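Two structures of HcgC from Methanococcus maripaludis compared at one contact. The protein acts as a methyltransferase that uses S-adenosylmethionine, probably methylating a ring carbon of a pyridinol precursor during biosynthesis of the [Fe]-hydrogenase FeGP cofactor. Structure 1 is PDB 5O4J (chain A, 1.70 Å), residues I132-K137 and K173-M178; structure 2 is PDB 5O4N (chain B, 2.05 Å), residues I132-K137 and K173-M178. One frame, after least-squares fit of the local backbone (RMSD 0.09 Å); residues are numbered along the deposited sequences.

Structure 1 (5O4J); sequences IVEDPK and KTSGTM. With SAH (S-adenosyl-L-homocysteine), chain C; PJL ((3~{E})-3-[(~{E})-3-oxidanylprop-2-enoyl]iminopropanoic acid), chain D.
Ser175 OG donates to Asp135 O at 2.6 Å, and Ser175 N to Pro136 O at 3.0 Å. With chi1 at 58°, between backbone N and carbonyl carbon, OG faces the loop after parallel strand 130-134. The C-terminal end of this inner strand of the Rossmann-type sheet meets the turn entering helix 177-193. Thr174 CB lies 3.1 Å from Pro136 O, while Thr174 OG1 accepts from Gly176 N in an ST turn and bonds Thr179. Around this core, the SAH carboxylate receives Thr177 N at the helix start (OXT 2.8 Å), and SAH N reaches Glu134 OE1 weakly. PJL sits alongside, its O1 3.8 Å from Pro136 CB and its carboxylate O13 3.8 Å from Thr174 OG1. Further out, Lys137 NZ and N grip Asp135 OD1 from opposite faces of its carboxylate, and Lys29 joins Glu134 OE2 to Ser175 O.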
# COMPACT_ATOMS: atom_id res chain seq x y z
N ILE A 132 6.05 -33.83 12.37
CA ILE A 132 5.99 -32.41 12.03
C ILE A 132 4.96 -32.23 10.93
O ILE A 132 5.02 -32.93 9.92
CB ILE A 132 7.35 -31.87 11.56
CG1 ILE A 132 8.39 -32.03 12.66
CG2 ILE A 132 7.23 -30.41 11.13
CD1 ILE A 132 9.80 -31.77 12.21
N VAL A 133 4.03 -31.30 11.13
CA VAL A 133 3.03 -30.94 10.13
C VAL A 133 3.24 -29.48 9.77
O VAL A 133 3.31 -28.62 10.66
CB VAL A 133 1.59 -31.17 10.64
CG1 VAL A 133 0.54 -30.71 9.61
CG2 VAL A 133 1.37 -32.63 10.99
N GLU A 134 3.35 -29.19 8.47
CA GLU A 134 3.47 -27.81 8.06
C GLU A 134 2.10 -27.15 8.08
O GLU A 134 1.14 -27.68 7.51
CB GLU A 134 4.08 -27.69 6.66
CG GLU A 134 4.29 -26.23 6.27
CD GLU A 134 5.10 -26.06 5.00
OE1 GLU A 134 5.24 -27.04 4.24
OE2 GLU A 134 5.58 -24.93 4.78
N ASP A 135 2.00 -26.03 8.80
CA ASP A 135 0.77 -25.23 8.84
C ASP A 135 0.74 -24.34 7.60
O ASP A 135 1.59 -23.43 7.47
CB ASP A 135 0.74 -24.42 10.13
CG ASP A 135 -0.48 -23.52 10.24
OD1 ASP A 135 -1.37 -23.55 9.37
OD2 ASP A 135 -0.54 -22.75 11.24
N PRO A 136 -0.20 -24.55 6.67
CA PRO A 136 -0.24 -23.72 5.46
C PRO A 136 -0.81 -22.33 5.70
O PRO A 136 -0.65 -21.45 4.84
CB PRO A 136 -1.15 -24.51 4.52
CG PRO A 136 -2.10 -25.18 5.44
CD PRO A 136 -1.28 -25.55 6.67
N LYS A 137 -1.48 -22.11 6.83
CA LYS A 137 -2.05 -20.80 7.10
C LYS A 137 -0.94 -19.77 7.26
O LYS A 137 0.04 -20.00 7.97
CB LYS A 137 -2.89 -20.84 8.37
CG LYS A 137 -4.09 -21.76 8.27
CD LYS A 137 -5.00 -21.61 9.49
CE LYS A 137 -4.28 -21.88 10.81
NZ LYS A 137 -3.71 -23.25 10.88
N LYS A 173 -0.94 -14.67 2.58
CA LYS A 173 -2.12 -15.48 2.86
C LYS A 173 -1.77 -16.90 3.30
O LYS A 173 -2.57 -17.54 4.00
CB LYS A 173 -3.02 -15.53 1.62
CG LYS A 173 -3.76 -14.24 1.34
CD LYS A 173 -4.88 -14.04 2.33
CE LYS A 173 -5.84 -12.97 1.85
NZ LYS A 173 -6.76 -13.56 0.85
N THR A 174 -0.62 -17.41 2.88
CA THR A 174 -0.21 -18.75 3.26
C THR A 174 1.28 -18.72 3.54
O THR A 174 1.98 -17.74 3.27
CB THR A 174 -0.50 -19.84 2.20
OG1 THR A 174 0.56 -19.90 1.24
CG2 THR A 174 -1.83 -19.62 1.48
N SER A 175 1.75 -19.84 4.09
CA SER A 175 3.16 -20.12 4.33
C SER A 175 3.80 -20.88 3.18
O SER A 175 4.95 -21.31 3.31
CB SER A 175 3.28 -20.96 5.59
OG SER A 175 2.52 -22.14 5.42
N GLY A 176 3.04 -21.13 2.11
CA GLY A 176 3.58 -21.91 1.01
C GLY A 176 4.77 -21.20 0.38
O GLY A 176 4.80 -19.97 0.27
N THR A 177 5.76 -21.99 -0.05
CA THR A 177 6.94 -21.41 -0.68
C THR A 177 6.56 -20.52 -1.86
O THR A 177 7.04 -19.40 -1.98
CB THR A 177 7.88 -22.53 -1.10
OG1 THR A 177 8.20 -23.33 0.05
CG2 THR A 177 9.18 -21.99 -1.69
N MET A 178 5.67 -21.01 -2.74
CA MET A 178 5.25 -20.23 -3.90
C MET A 178 4.60 -18.91 -3.47
O MET A 178 4.92 -17.85 -4.02
CB MET A 178 4.27 -21.04 -4.75
CG MET A 178 3.76 -20.32 -6.00
SD MET A 178 5.03 -19.73 -7.13
CE MET A 178 5.93 -21.25 -7.45
N SAH C . 3.60 -26.33 1.73
CA SAH C . 4.38 -26.62 0.50
CB SAH C . 3.44 -26.73 -0.70
CG SAH C . 2.71 -28.07 -0.71
SD SAH C . 1.71 -28.27 -2.17
C SAH C . 5.40 -25.55 0.21
O SAH C . 6.11 -25.66 -0.82
OXT SAH C . 5.47 -24.60 1.00
C5' SAH C . 1.09 -29.91 -1.96
C4' SAH C . 2.10 -30.99 -2.33
O4' SAH C . 1.72 -32.21 -1.69
C3' SAH C . 2.08 -31.28 -3.82
O3' SAH C . 3.35 -31.76 -4.28
C2' SAH C . 1.01 -32.35 -3.90
O2' SAH C . 1.06 -33.15 -5.09
C1' SAH C . 1.30 -33.17 -2.67
N9 SAH C . 0.12 -33.85 -2.11
C8 SAH C . -1.14 -33.37 -2.02
N7 SAH C . -1.94 -34.28 -1.42
C5 SAH C . -1.17 -35.34 -1.10
C6 SAH C . -1.38 -36.64 -0.44
N6 SAH C . -2.61 -36.99 0.01
N1 SAH C . -0.31 -37.46 -0.32
C2 SAH C . 0.91 -37.12 -0.75
N3 SAH C . 1.18 -35.96 -1.36
C4 SAH C . 0.19 -35.05 -1.56
O14 PJL D . 1.87 -23.41 -2.76
C12 PJL D . 1.38 -22.37 -2.24
O13 PJL D . 2.06 -21.39 -1.86
C10 PJL D . -0.10 -22.19 -2.01
C4 PJL D . -0.80 -23.47 -1.63
N5 PJL D . -1.19 -24.29 -2.51
C6 PJL D . -1.84 -25.44 -2.21
O8 PJL D . -2.63 -25.94 -3.00
C7 PJL D . -1.63 -26.14 -0.92
C2 PJL D . -0.81 -25.65 0.01
O1 PJL D . -0.61 -26.24 1.17

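Structure 2 (5O4N); sequences IVEDPK and KTSGTM. With SAH (S-adenosyl-L-homocysteine), chain E; 9KH (6-carboxy methyl-4-hydroxy-2-pyridinol), chain F.
Ser175 OG gives a hydrogen bond to Asp135 O at 2.6 Å, and Ser175 N gives one to Pro136 O at 3.0 Å. The hydroxyl reaches that carbonyl because chi1, 57°, sets OG between backbone N and carbonyl carbon. Thr174 CB stands 3.1 Å from Pro136 O; its OG1 accepts from Gly176 N in an ST turn and bonds Thr179. Around this core, the SAH carboxylate receives Thr177 N at the helix start (O 3.0 Å), and SAH N donates to Glu134 OE1 at 2.8 Å. 9KH sits alongside, its O1 3.5 Å from Pro136 CB and its methyl C9 3.5 Å from Thr174 OG1. Further out, Lys137 NZ and N hold Asp135 OD1 from opposite faces of its carboxylate; Lys29 ties Glu134 OE2 to Ser175 O.

Comparison
The bonds that join the two segments are kept: Ser175(A) OG to Asp135(A) O and Ser175(B) OG to Asp135(B) O both measure 2.6 Å, and Ser175(A) N to Pro136(A) O and Ser175(B) N to Pro136(B) O are both 3.0 Å. The Asp135(A)-Lys137(A) salt bridge and the bond from Gly176(A) N to Thr174(A) OG1 recur in chain B. SAH occupies its place in both.

What differs is the group beside it: open-chain PJL with Pro136(A), Thr174(A), Gly176(A) and Met178(A), the pyridinol 9KH with Pro136(B), Thr174(B), Gly176(B) and Met178(B). No answer in the protein rises above the error for the CA atoms or for the side chains of Glu134(A), Thr174(A), Ser175(A), Thr177(A) and Met178(A) and their counterparts. In PJL no modelled atom bridges C2 and C4; in 9KH, C3 bonds to both C2 and C4, closing the ring, and carries the methyl C9. That methyl adds packing absent with PJL, lying 3.5 Å from Thr174(B) OG1 and 3.9 Å from Thr174(B) CB, and approaching Pro136(B) CB at 4.1 Å.

Structure 2 (5O4N)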
# COMPACT_ATOMS: atom_id res chain seq x y z
N ILE B 132 5.99 -33.81 12.42
CA ILE B 132 6.04 -32.40 12.06
C ILE B 132 4.99 -32.22 10.98
O ILE B 132 5.00 -32.92 9.98
CB ILE B 132 7.42 -31.88 11.58
CG1 ILE B 132 8.48 -32.06 12.65
CG2 ILE B 132 7.33 -30.37 11.19
CD1 ILE B 132 9.90 -31.89 12.16
N VAL B 133 4.10 -31.27 11.18
CA VAL B 133 3.04 -30.97 10.22
C VAL B 133 3.23 -29.51 9.83
O VAL B 133 3.37 -28.67 10.70
CB VAL B 133 1.62 -31.22 10.80
CG1 VAL B 133 0.54 -30.81 9.79
CG2 VAL B 133 1.46 -32.68 11.18
N GLU B 134 3.24 -29.22 8.54
CA GLU B 134 3.40 -27.84 8.09
C GLU B 134 2.04 -27.17 8.10
O GLU B 134 1.08 -27.70 7.55
CB GLU B 134 4.02 -27.77 6.69
CG GLU B 134 4.21 -26.33 6.21
CD GLU B 134 5.10 -26.14 4.99
OE1 GLU B 134 5.27 -27.11 4.21
OE2 GLU B 134 5.57 -25.00 4.79
N ASP B 135 1.94 -26.01 8.75
CA ASP B 135 0.70 -25.25 8.83
C ASP B 135 0.68 -24.41 7.56
O ASP B 135 1.56 -23.59 7.41
CB ASP B 135 0.74 -24.37 10.07
CG ASP B 135 -0.47 -23.49 10.34
OD1 ASP B 135 -1.47 -23.62 9.60
OD2 ASP B 135 -0.41 -22.69 11.29
N PRO B 136 -0.28 -24.61 6.64
CA PRO B 136 -0.30 -23.80 5.41
C PRO B 136 -0.80 -22.37 5.63
O PRO B 136 -0.63 -21.52 4.77
CB PRO B 136 -1.26 -24.59 4.51
CG PRO B 136 -2.24 -25.19 5.47
CD PRO B 136 -1.42 -25.55 6.67
N LYS B 137 -1.42 -22.10 6.78
CA LYS B 137 -1.95 -20.78 7.07
C LYS B 137 -0.86 -19.74 7.25
O LYS B 137 0.17 -20.02 7.86
CB LYS B 137 -2.81 -20.79 8.34
CG LYS B 137 -4.05 -21.69 8.25
CD LYS B 137 -5.05 -21.45 9.38
CE LYS B 137 -4.49 -21.61 10.79
NZ LYS B 137 -3.91 -22.97 11.05
N LYS B 173 -0.98 -14.61 2.67
CA LYS B 173 -2.14 -15.49 2.90
C LYS B 173 -1.79 -16.89 3.32
O LYS B 173 -2.60 -17.51 3.98
CB LYS B 173 -3.02 -15.52 1.66
CG LYS B 173 -3.73 -14.21 1.42
CD LYS B 173 -4.96 -14.11 2.37
CE LYS B 173 -5.91 -13.03 2.00
NZ LYS B 173 -6.83 -13.48 0.94
N THR B 174 -0.60 -17.40 2.95
CA THR B 174 -0.17 -18.74 3.29
C THR B 174 1.31 -18.73 3.58
O THR B 174 2.02 -17.76 3.34
CB THR B 174 -0.50 -19.79 2.17
OG1 THR B 174 0.57 -19.87 1.22
CG2 THR B 174 -1.86 -19.58 1.47
N SER B 175 1.79 -19.86 4.08
CA SER B 175 3.18 -20.12 4.39
C SER B 175 3.83 -20.86 3.22
O SER B 175 5.01 -21.20 3.29
CB SER B 175 3.27 -20.99 5.62
OG SER B 175 2.53 -22.18 5.39
N GLY B 176 3.07 -21.13 2.17
CA GLY B 176 3.56 -21.83 1.00
C GLY B 176 4.73 -21.12 0.36
O GLY B 176 4.74 -19.89 0.26
N THR B 177 5.73 -21.88 -0.06
CA THR B 177 6.94 -21.41 -0.71
C THR B 177 6.58 -20.50 -1.91
O THR B 177 7.10 -19.40 -2.01
CB THR B 177 7.76 -22.59 -1.20
OG1 THR B 177 8.04 -23.41 -0.08
CG2 THR B 177 9.09 -22.17 -1.81
N MET B 178 5.69 -20.98 -2.78
CA MET B 178 5.25 -20.21 -3.94
C MET B 178 4.59 -18.90 -3.54
O MET B 178 4.90 -17.86 -4.14
CB MET B 178 4.27 -21.06 -4.79
CG MET B 178 3.77 -20.39 -6.08
SD MET B 178 5.10 -19.84 -7.20
CE MET B 178 5.94 -21.38 -7.54
N SAH E . 3.99 -26.95 1.71
CA SAH E . 4.46 -26.84 0.29
CB SAH E . 3.29 -26.70 -0.69
CG SAH E . 2.31 -27.86 -0.56
SD SAH E . 1.71 -28.37 -2.13
C SAH E . 5.37 -25.66 0.12
O SAH E . 5.31 -24.71 0.92
OXT SAH E . 6.16 -25.65 -0.82
C5' SAH E . 1.14 -30.02 -1.89
C4' SAH E . 2.21 -31.06 -2.30
O4' SAH E . 1.86 -32.33 -1.68
C3' SAH E . 2.19 -31.34 -3.81
O3' SAH E . 3.47 -31.89 -4.18
C2' SAH E . 1.10 -32.41 -3.94
O2' SAH E . 1.18 -33.18 -5.14
C1' SAH E . 1.35 -33.24 -2.67
N9 SAH E . 0.14 -33.89 -2.11
C8 SAH E . -1.12 -33.41 -2.07
N7 SAH E . -1.95 -34.29 -1.45
C5 SAH E . -1.20 -35.35 -1.08
C6 SAH E . -1.42 -36.63 -0.38
N6 SAH E . -2.66 -36.98 0.05
N1 SAH E . -0.35 -37.46 -0.19
C2 SAH E . 0.90 -37.14 -0.60
N3 SAH E . 1.16 -35.99 -1.25
C4 SAH E . 0.18 -35.08 -1.51
C2 9KH F . -1.00 -25.35 0.07
C3 9KH F . -0.42 -24.10 -0.15
C4 9KH F . -0.59 -23.53 -1.42
C6 9KH F . -1.84 -25.39 -2.16
O1 9KH F . -0.89 -25.97 1.28
N5 9KH F . -1.27 -24.18 -2.38
C7 9KH F . -1.71 -26.00 -0.93
O8 9KH F . -2.52 -26.00 -3.16
C9 9KH F . 0.35 -23.40 0.96
C10 9KH F . -0.01 -22.20 -1.81
C12 9KH F . 1.43 -22.44 -2.27
O13 9KH F . 1.79 -23.55 -2.76
O14 9KH F . 2.18 -21.46 -2.11